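Local coordinates for protein prolyl oligopeptidase (Novosphingobium capsulatum, PDB 1YR2) that probably hydrolyses oligopeptides on the carboxyl side of proline, and far less readily alanine, as a serine endopeptidase of the S9A family, at residues A[140-143]-A[144-148]. Sequence-based numbering, arbitrary orientation.
Sequences ADAP and VGTKG
Pro143 and Thr146 close a type II beta turn, Pro143-Val144-Gly145-Thr146, at the surface of the N-terminal beta-propeller domain, in the loop joining antiparallel neighbouring strands 134-139 and 149-152 of one four-stranded sheet. The proline carbonyl is gripped twice by the same residue. Thr146 N donates to Pro143 O at 3.0 Å, the bond that defines the turn. Thr146 OG1 adds a second, shorter bond to Pro143 O at 2.6 Å. Its oxygen is tilted 18° from the carbonyl plane, whereas the amide nitrogen stands farther off that plane. A chi1 of -59° sets OG1 beside the backbone N of Thr146 and anti to the carbonyl carbon, which brings the hydroxyl to the same carbonyl oxygen that this N reaches. At the corner of the turn Val144 turns its CB bond away from 140-143, and its side chain touches Trp447 and Glu448. Gly145 follows with a positive phi of 99°, the conformation expected at the third position of a type II turn. Its N is hydrogen-bonded to Glu448 OE2, while Thr146 O accepts a hydrogen bond from Arg138 NH1 and Lys147 makes a cation-pi contact with Trp125. The side chains of Pro143 and Thr146 lie at a slant to each other, and OG1 makes the approach, 3.3 Å from Pro143 CD. Ala142 also directs its methyl toward Thr146, where Ala142 CB comes within 3.9 Å of Thr146 OG1.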
ATOM      1  N   ALA A 140      -5.299 -30.244  -9.939  1.00 16.33           N
ATOM      2  CA  ALA A 140      -4.189 -29.448 -10.441  1.00 19.76           C
ATOM      3  C   ALA A 140      -4.217 -29.333 -11.940  1.00 21.69           C
ATOM      4  O   ALA A 140      -3.766 -28.338 -12.466  1.00 25.44           O
ATOM      5  CB  ALA A 140      -2.841 -30.033  -9.992  1.00 19.67           C
ATOM      6  N   ASP A 141      -4.737 -30.338 -12.610  1.00 22.70           N
ATOM      7  CA  ASP A 141      -4.885 -30.349 -14.060  1.00 24.42           C
ATOM      8  C   ASP A 141      -6.259 -29.837 -14.576  1.00 22.83           C
ATOM      9  O   ASP A 141      -6.557 -29.984 -15.755  1.00 23.16           O
ATOM     10  CB  ASP A 141      -4.706 -31.788 -14.538  1.00 25.27           C
ATOM     11  CG  ASP A 141      -5.832 -32.696 -14.041  1.00 31.17           C
ATOM     12  OD1 ASP A 141      -5.842 -33.024 -12.825  1.00 40.98           O
ATOM     13  OD2 ASP A 141      -6.763 -33.101 -14.762  1.00 39.67           O
ATOM     14  N   ALA A 142      -7.107 -29.269 -13.718  1.00 20.29           N
ATOM     15  CA  ALA A 142      -8.390 -28.732 -14.192  1.00 18.59           C
ATOM     16  C   ALA A 142      -8.090 -27.514 -15.027  1.00 16.42           C
ATOM     17  O   ALA A 142      -7.199 -26.763 -14.677  1.00 15.95           O
ATOM     18  CB  ALA A 142      -9.278 -28.323 -13.051  1.00 18.22           C
ATOM     19  N   PRO A 143      -8.835 -27.291 -16.100  1.00 15.87           N
ATOM     20  CA  PRO A 143      -8.606 -26.094 -16.942  1.00 15.29           C
ATOM     21  C   PRO A 143      -8.717 -24.795 -16.136  1.00 15.75           C
ATOM     22  O   PRO A 143      -9.557 -24.675 -15.243  1.00 14.32           O
ATOM     23  CB  PRO A 143      -9.738 -26.181 -18.000  1.00 16.33           C
ATOM     24  CG  PRO A 143     -10.171 -27.634 -18.013  1.00 16.83           C
ATOM     25  CD  PRO A 143      -9.890 -28.178 -16.661  1.00 16.17           C
ATOM     26  N   VAL A 144      -7.837 -23.846 -16.412  1.00 14.65           N
ATOM     27  CA  VAL A 144      -7.994 -22.502 -15.856  1.00 15.58           C
ATOM     28  C   VAL A 144      -9.372 -21.982 -16.218  1.00 15.91           C
ATOM     29  O   VAL A 144      -9.798 -22.087 -17.378  1.00 16.44           O
ATOM     30  CB  VAL A 144      -6.897 -21.584 -16.411  1.00 14.70           C
ATOM     31  CG1 VAL A 144      -7.124 -20.132 -15.986  1.00 15.94           C
ATOM     32  CG2 VAL A 144      -5.528 -22.086 -15.958  1.00 16.08           C
ATOM     33  N   GLY A 145     -10.088 -21.461 -15.228  1.00 16.37           N
ATOM     34  CA  GLY A 145     -11.446 -21.021 -15.413  1.00 17.41           C
ATOM     35  C   GLY A 145     -12.497 -22.025 -14.960  1.00 17.76           C
ATOM     36  O   GLY A 145     -13.639 -21.713 -15.022  1.00 19.79           O
ATOM     37  N   THR A 146     -12.107 -23.213 -14.510  1.00 17.77           N
ATOM     38  CA  THR A 146     -13.026 -24.193 -13.939  1.00 18.74           C
ATOM     39  C   THR A 146     -13.382 -23.736 -12.559  1.00 17.73           C
ATOM     40  O   THR A 146     -12.476 -23.498 -11.792  1.00 17.69           O
ATOM     41  CB  THR A 146     -12.281 -25.546 -13.744  1.00 18.86           C
ATOM     42  OG1 THR A 146     -11.790 -26.017 -14.988  1.00 19.81           O
ATOM     43  CG2 THR A 146     -13.235 -26.680 -13.180  1.00 22.03           C
ATOM     44  N   LYS A 147     -14.666 -23.636 -12.220  1.00 16.35           N
ATOM     45  CA  LYS A 147     -15.076 -23.292 -10.838  1.00 16.88           C
ATOM     46  C   LYS A 147     -14.534 -24.294  -9.800  1.00 16.21           C
ATOM     47  O   LYS A 147     -14.715 -25.516  -9.906  1.00 15.44           O
ATOM     48  CB  LYS A 147     -16.611 -23.167 -10.725  1.00 16.60           C
ATOM     49  CG  LYS A 147     -17.102 -22.755  -9.362  1.00 18.10           C
ATOM     50  CD  LYS A 147     -16.668 -21.351  -8.990  1.00 19.11           C
ATOM     51  CE  LYS A 147     -17.153 -20.958  -7.575  1.00 19.39           C
ATOM     52  NZ  LYS A 147     -16.844 -19.517  -7.258  1.00 19.86           N
ATOM     53  N   GLY A 148     -13.848 -23.767  -8.805  1.00 14.56           N
ATOM     54  CA  GLY A 148     -13.319 -24.597  -7.744  1.00 14.25           C
ATOM     55  C   GLY A 148     -14.383 -25.011  -6.752  1.00 14.13           C
ATOM     56  O   GLY A 148     -15.409 -24.386  -6.684  1.00 13.02           O
TER